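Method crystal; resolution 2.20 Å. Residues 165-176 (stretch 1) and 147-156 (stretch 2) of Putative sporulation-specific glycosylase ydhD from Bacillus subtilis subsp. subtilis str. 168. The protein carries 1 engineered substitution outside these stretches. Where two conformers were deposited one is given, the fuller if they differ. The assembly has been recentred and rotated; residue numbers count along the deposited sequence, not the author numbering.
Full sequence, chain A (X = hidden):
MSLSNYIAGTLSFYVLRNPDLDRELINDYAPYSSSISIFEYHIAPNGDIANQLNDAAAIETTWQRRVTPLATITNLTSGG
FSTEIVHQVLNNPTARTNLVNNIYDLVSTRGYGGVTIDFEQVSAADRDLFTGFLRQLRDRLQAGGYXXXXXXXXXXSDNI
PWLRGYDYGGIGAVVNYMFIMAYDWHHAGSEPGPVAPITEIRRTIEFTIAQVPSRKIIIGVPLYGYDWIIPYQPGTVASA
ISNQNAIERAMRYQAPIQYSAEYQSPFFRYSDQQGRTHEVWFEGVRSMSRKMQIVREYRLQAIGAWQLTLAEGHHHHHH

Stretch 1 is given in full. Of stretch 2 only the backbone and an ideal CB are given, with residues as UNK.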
ATOM      1  N   GLY A 165      -2.756  24.834  16.795  1.00 40.97           N
ATOM      2  CA  GLY A 165      -3.378  23.891  17.730  1.00 41.92           C
ATOM      3  C   GLY A 165      -2.445  22.846  18.341  1.00 46.49           C
ATOM      4  O   GLY A 165      -2.827  22.135  19.275  1.00 40.14           O
ATOM      5  N   TYR A 166      -1.219  22.765  17.821  1.00 38.72           N
ATOM      6  CA  TYR A 166      -0.234  21.780  18.258  1.00 35.31           C
ATOM      7  C   TYR A 166       0.926  22.436  18.983  1.00 33.29           C
ATOM      8  O   TYR A 166       1.907  22.860  18.374  1.00 36.72           O
ATOM      9  CB  TYR A 166       0.248  20.938  17.071  1.00 36.84           C
ATOM     10  CG  TYR A 166      -0.894  20.278  16.341  1.00 36.71           C
ATOM     11  CD1 TYR A 166      -1.500  19.135  16.861  1.00 29.82           C
ATOM     12  CD2 TYR A 166      -1.390  20.808  15.147  1.00 35.64           C
ATOM     13  CE1 TYR A 166      -2.559  18.523  16.210  1.00 24.91           C
ATOM     14  CE2 TYR A 166      -2.458  20.203  14.485  1.00 28.40           C
ATOM     15  CZ  TYR A 166      -3.032  19.060  15.029  1.00 31.08           C
ATOM     16  OH  TYR A 166      -4.076  18.445  14.404  1.00 32.35           O
ATOM     17  N   ASP A 167       0.791  22.523  20.301  1.00 42.14           N
ATOM     18  CA  ASP A 167       1.835  23.052  21.158  1.00 34.30           C
ATOM     19  C   ASP A 167       2.881  21.964  21.377  1.00 31.90           C
ATOM     20  O   ASP A 167       2.655  21.058  22.163  1.00 34.94           O
ATOM     21  CB  ASP A 167       1.212  23.486  22.490  1.00 31.51           C
ATOM     22  CG  ASP A 167       2.207  24.145  23.428  1.00 38.65           C
ATOM     23  OD1 ASP A 167       1.793  24.511  24.548  1.00 41.11           O
ATOM     24  OD2 ASP A 167       3.394  24.303  23.065  1.00 37.03           O
ATOM     25  N   TYR A 168       4.026  22.071  20.703  1.00 31.42           N
ATOM     26  CA  TYR A 168       5.092  21.056  20.788  1.00 30.95           C
ATOM     27  C   TYR A 168       5.656  20.866  22.195  1.00 34.93           C
ATOM     28  O   TYR A 168       5.908  19.737  22.614  1.00 35.41           O
ATOM     29  CB  TYR A 168       6.243  21.378  19.824  1.00 25.13           C
ATOM     30  CG  TYR A 168       6.113  20.785  18.424  1.00 36.24           C
ATOM     31  CD1 TYR A 168       4.867  20.553  17.840  1.00 34.05           C
ATOM     32  CD2 TYR A 168       7.249  20.481  17.679  1.00 36.33           C
ATOM     33  CE1 TYR A 168       4.760  20.017  16.553  1.00 32.78           C
ATOM     34  CE2 TYR A 168       7.152  19.954  16.397  1.00 33.16           C
ATOM     35  CZ  TYR A 168       5.910  19.729  15.840  1.00 31.02           C
ATOM     36  OH  TYR A 168       5.826  19.211  14.571  1.00 35.05           O
ATOM     37  N   GLY A 169       5.851  21.971  22.913  1.00 38.73           N
ATOM     38  CA  GLY A 169       6.428  21.941  24.257  1.00 27.41           C
ATOM     39  C   GLY A 169       5.462  21.368  25.271  1.00 29.67           C
ATOM     40  O   GLY A 169       5.862  20.614  26.160  1.00 42.06           O
ATOM     41  N   GLY A 170       4.188  21.725  25.127  1.00 25.20           N
ATOM     42  CA  GLY A 170       3.129  21.219  25.991  1.00 30.03           C
ATOM     43  C   GLY A 170       2.757  19.769  25.722  1.00 34.59           C
ATOM     44  O   GLY A 170       2.457  19.019  26.656  1.00 33.84           O
ATOM     45  N   ILE A 171       2.758  19.383  24.447  1.00 31.59           N
ATOM     46  CA  ILE A 171       2.494  17.997  24.036  1.00 27.47           C
ATOM     47  C   ILE A 171       3.681  17.107  24.404  1.00 24.83           C
ATOM     48  O   ILE A 171       3.505  16.041  24.999  1.00 29.18           O
ATOM     49  CB  ILE A 171       2.186  17.892  22.514  1.00 21.34           C
ATOM     50  CG1 ILE A 171       0.822  18.514  22.187  1.00 28.89           C
ATOM     51  CG2 ILE A 171       2.221  16.432  22.020  1.00 24.41           C
ATOM     52  CD1 ILE A 171       0.594  18.723  20.690  1.00 25.78           C
ATOM     53  N   GLY A 172       4.888  17.557  24.062  1.00 24.90           N
ATOM     54  CA  GLY A 172       6.117  16.832  24.393  1.00 25.55           C
ATOM     55  C   GLY A 172       6.312  16.545  25.873  1.00 35.53           C
ATOM     56  O   GLY A 172       6.985  15.581  26.234  1.00 42.94           O
ATOM     57  N   ALA A 173       5.709  17.377  26.723  1.00 30.87           N
ATOM     58  CA  ALA A 173       5.771  17.203  28.173  1.00 30.19           C
ATOM     59  C   ALA A 173       4.841  16.101  28.672  1.00 32.00           C
ATOM     60  O   ALA A 173       5.117  15.471  29.694  1.00 39.37           O
ATOM     61  CB  ALA A 173       5.456  18.523  28.879  1.00 36.69           C
ATOM     62  N   VAL A 174       3.736  15.872  27.963  1.00 33.04           N
ATOM     63  CA  VAL A 174       2.727  14.917  28.433  1.00 36.36           C
ATOM     64  C   VAL A 174       2.685  13.569  27.694  1.00 35.41           C
ATOM     65  O   VAL A 174       2.153  12.599  28.228  1.00 43.35           O
ATOM     66  CB  VAL A 174       1.305  15.537  28.504  1.00 37.82           C
ATOM     67  CG1 VAL A 174       1.301  16.731  29.433  1.00 44.38           C
ATOM     68  CG2 VAL A 174       0.811  15.939  27.123  1.00 41.08           C
ATOM     69  N   VAL A 175       3.225  13.502  26.478  1.00 24.71           N
ATOM     70  CA  VAL A 175       3.238  12.233  25.746  1.00 25.14           C
ATOM     71  C   VAL A 175       4.552  11.491  25.972  1.00 31.46           C
ATOM     72  O   VAL A 175       5.558  12.094  26.359  1.00 26.24           O
ATOM     73  CB  VAL A 175       2.950  12.396  24.218  1.00 20.69           C
ATOM     74  CG1 VAL A 175       1.595  13.082  23.985  1.00 16.55           C
ATOM     75  CG2 VAL A 175       4.095  13.123  23.497  1.00 18.09           C
ATOM     76  N   ASN A 176       4.535  10.180  25.750  1.00 24.71           N
ATOM     77  CA  ASN A 176       5.750   9.388  25.836  1.00 27.16           C
ATOM     78  C   ASN A 176       6.571   9.601  24.573  1.00 26.25           C
ATOM     79  O   ASN A 176       7.790   9.722  24.640  1.00 31.65           O
ATOM     80  CB  ASN A 176       5.428   7.898  26.025  1.00 17.64           C
ATOM     81  CG  ASN A 176       4.736   7.609  27.346  1.00 35.87           C
ATOM     82  OD1 ASN A 176       3.509   7.532  27.415  1.00 31.44           O
ATOM     83  ND2 ASN A 176       5.524   7.457  28.405  1.00 33.24           N
ATOM     84  N   UNK A 147       1.313   3.182  26.960  1.00 37.53           N
ATOM     85  CA  UNK A 147       2.122   4.234  26.335  1.00 32.00           C
ATOM     86  C   UNK A 147       1.225   5.270  25.630  1.00 36.60           C
ATOM     87  O   UNK A 147       0.178   4.924  25.084  1.00 32.39           O
ATOM     88  CB  UNK A 147       3.107   3.621  25.337  1.00 32.00           C
ATOM     89  N   UNK A 148       1.617   6.542  25.675  1.00 35.99           N
ATOM     90  CA  UNK A 148       0.906   7.594  24.949  1.00 26.71           C
ATOM     91  C   UNK A 148       1.792   8.167  23.859  1.00 27.67           C
ATOM     92  O   UNK A 148       2.865   8.698  24.132  1.00 28.21           O
ATOM     93  CB  UNK A 148       0.451   8.702  25.901  1.00 26.71           C
ATOM     94  N   UNK A 149       1.345   8.023  22.613  1.00 24.63           N
ATOM     95  CA  UNK A 149       2.045   8.595  21.470  1.00 20.53           C
ATOM     96  C   UNK A 149       1.070   9.455  20.671  1.00 19.87           C
ATOM     97  O   UNK A 149      -0.140   9.317  20.814  1.00 24.48           O
ATOM     98  CB  UNK A 149       2.653   7.499  20.592  1.00 20.53           C
ATOM     99  N   UNK A 150       1.605  10.348  19.842  1.00 24.26           N
ATOM    100  CA  UNK A 150       0.786  11.288  19.089  1.00 20.94           C
ATOM    101  C   UNK A 150       1.385  11.542  17.704  1.00 23.88           C
ATOM    102  O   UNK A 150       2.609  11.623  17.546  1.00 32.83           O
ATOM    103  CB  UNK A 150       0.645  12.604  19.857  1.00 20.94           C
ATOM    104  N   UNK A 151       0.517  11.621  16.698  1.00 21.35           N
ATOM    105  CA  UNK A 151       0.925  12.041  15.366  1.00 23.00           C
ATOM    106  C   UNK A 151       0.617  13.531  15.242  1.00 29.85           C
ATOM    107  O   UNK A 151      -0.531  13.944  15.414  1.00 26.27           O
ATOM    108  CB  UNK A 151       0.218  11.229  14.279  1.00 23.00           C
ATOM    109  N   UNK A 152       1.654  14.330  14.990  1.00 25.10           N
ATOM    110  CA  UNK A 152       1.511  15.781  14.792  1.00 33.30           C
ATOM    111  C   UNK A 152       2.057  16.192  13.419  1.00 34.85           C
ATOM    112  O   UNK A 152       2.945  15.523  12.879  1.00 35.77           O
ATOM    113  CB  UNK A 152       2.236  16.548  15.900  1.00 33.30           C
ATOM    114  N   UNK A 153       1.519  17.284  12.834  1.00 38.68           N
ATOM    115  CA  UNK A 153       2.140  17.790  11.609  1.00 33.86           C
ATOM    116  C   UNK A 153       3.463  18.489  11.916  1.00 27.90           C
ATOM    117  O   UNK A 153       3.653  18.993  13.025  1.00 36.23           O
ATOM    118  CB  UNK A 153       1.192  18.751  10.888  1.00 33.86           C
ATOM    119  N   UNK A 154       4.368  18.498  10.944  1.00 27.05           N
ATOM    120  CA  UNK A 154       5.664  19.151  11.096  1.00 29.06           C
ATOM    121  C   UNK A 154       5.508  20.658  11.261  1.00 20.61           C
ATOM    122  O   UNK A 154       4.761  21.297  10.513  1.00 35.05           O
ATOM    123  CB  UNK A 154       6.558  18.845   9.892  1.00 29.06           C
ATOM    124  N   UNK A 155       6.205  21.205  12.253  1.00 34.70           N
ATOM    125  CA  UNK A 155       6.169  22.635  12.558  1.00 32.94           C
ATOM    126  C   UNK A 155       7.578  23.190  12.548  1.00 29.59           C
ATOM    127  O   UNK A 155       8.512  22.534  13.024  1.00 27.81           O
ATOM    128  CB  UNK A 155       5.500  22.894  13.909  1.00 32.94           C
ATOM    129  N   UNK A 156       7.711  24.400  12.004  1.00 37.86           N
ATOM    130  CA  UNK A 156       8.991  25.108  11.955  0.50 36.85           C
ATOM    131  C   UNK A 156       8.950  26.379  12.803  1.00 40.66           C
ATOM    132  O   UNK A 156       9.992  26.913  13.196  1.00 34.72           O
ATOM    133  CB  UNK A 156       9.353  25.453  10.509  0.50 36.85           C
TER

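Residues 147-153 form a strand that runs at 154° to the helix that begins at Tyr168, nearly antiparallel, with the axes 9.5 Å apart at closest approach.

Position 147 has an extended backbone, and its CB points sideways, 4.4 Å from Asn176 OD1. A small or medium side chain would suit it, polar or apolar. It is Val147, whose CG1 lies 3.8 Å from Asn176 CB.

At position 148 the N donates to Asn176 OD1 (2.8 Å), and the O accepts from Asn176 N (2.8 Å). The CB points sideways, 4.5 Å from Val175 CA. Leucine, isoleucine, valine or methionine could follow the apolar surface there. Leu148 is found; its CG packs 3.9 Å from Val175 CG1, and its CD2 reaches within 3.9 Å of Val174 O.

Position 149 points away, and stretch 1 sets no preference. The residue is Thr149, with OG1 hydrogen-bonded elsewhere in the structure.

Position 150 points toward stretch 1. Its CB lies 4.3 Å from Val175 CG1 and 4.7 Å from Ile171 CG2. No polar partner is offered, so valine, isoleucine or leucine would suit. Ile150 fills the site: its CG2 is 3.7 Å from Ile171 CG2 and 3.8 Å from Val175 CG1.

Position 151 points away again; stretch 1 does not constrain it. It is Ala151.

Position 152 faces two rings, its CB 4.3 Å from Tyr168 CE1 and 4.6 Å from Tyr166 CD1. A compact apolar group fits, such as valine or isoleucine. Val152 places CG1 4.1 Å from Tyr166 CD1 and 4.2 Å from Ile171 CD1, while CG2 lies 3.8 Å from Tyr168 CE1.

Position 153 has phi -74°, which permits proline. Its O accepts from Tyr168 OH (2.7 Å), and the nearby Tyr166 face favours an aliphatic group. Pro153 sets CD over that face, 3.7 Å from the ring centroid, in a CH-pi contact.

Position 154 points away, although its CA is 3.5 Å from Tyr168 OH. Many residues would do; Ala154 is present.

Position 155 points toward stretch 1, its CB 3.7 Å from Tyr168 CZ. The backbone N makes a weak hydrogen bond to Tyr168 OH (3.1 Å). Farther out, Tyr166 O offers an acceptor, so a long chain with a donor, lysine or arginine, would suit; a shorter apolar one could still cover the ring. Lys155 does both: CD packs 3.6 Å from Tyr168 CE1, and NZ donates to Tyr166 O (2.8 Å).

Position 156 points away, without contact. It is Thr156.

Stretch 2, residues 147-156: VLTIAVPAKT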
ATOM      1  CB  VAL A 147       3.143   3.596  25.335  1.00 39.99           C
ATOM      2  CG1 VAL A 147       4.102   4.619  24.748  1.00 42.04           C
ATOM      3  CG2 VAL A 147       3.945   2.499  26.021  1.00 57.63           C
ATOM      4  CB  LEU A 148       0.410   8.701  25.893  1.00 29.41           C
ATOM      5  CG  LEU A 148      -0.310   9.904  25.261  1.00 32.83           C
ATOM      6  CD1 LEU A 148      -1.496   9.489  24.424  1.00 27.49           C
ATOM      7  CD2 LEU A 148      -0.746  10.906  26.307  1.00 26.89           C
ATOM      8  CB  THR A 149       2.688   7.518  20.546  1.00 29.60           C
ATOM      9  OG1 THR A 149       1.664   6.827  19.820  1.00 23.49           O
ATOM     10  CG2 THR A 149       3.507   6.508  21.341  1.00 25.10           C
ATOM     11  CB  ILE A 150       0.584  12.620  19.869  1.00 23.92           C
ATOM     12  CG1 ILE A 150      -0.324  13.584  19.095  1.00 19.27           C
ATOM     13  CG2 ILE A 150       1.937  13.265  20.219  1.00 22.86           C
ATOM     14  CD1 ILE A 150      -0.768  14.790  19.879  1.00 19.61           C
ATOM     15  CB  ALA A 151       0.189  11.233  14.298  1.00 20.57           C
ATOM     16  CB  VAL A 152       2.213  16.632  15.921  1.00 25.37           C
ATOM     17  CG1 VAL A 152       1.576  16.393  17.285  1.00 30.94           C
ATOM     18  CG2 VAL A 152       3.713  16.382  15.969  1.00 27.88           C
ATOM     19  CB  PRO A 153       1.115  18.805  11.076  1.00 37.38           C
ATOM     20  CG  PRO A 153      -0.113  18.635  11.913  1.00 50.99           C
ATOM     21  CD  PRO A 153       0.342  18.082  13.217  1.00 31.13           C
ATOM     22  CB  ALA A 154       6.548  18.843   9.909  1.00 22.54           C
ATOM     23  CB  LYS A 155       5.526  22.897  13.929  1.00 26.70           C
ATOM     24  CG  LYS A 155       4.011  22.793  13.942  1.00 37.42           C
ATOM     25  CD  LYS A 155       3.409  23.119  15.309  1.00 43.00           C
ATOM     26  CE  LYS A 155       3.517  24.594  15.655  1.00 39.54           C
ATOM     27  NZ  LYS A 155       2.521  25.000  16.683  1.00 49.53           N
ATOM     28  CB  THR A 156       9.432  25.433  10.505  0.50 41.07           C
ATOM     29  OG1 THR A 156      10.766  25.956  10.519  0.50 61.70           O
ATOM     30  CG2 THR A 156       8.497  26.449   9.843  0.50 31.61           C
TER
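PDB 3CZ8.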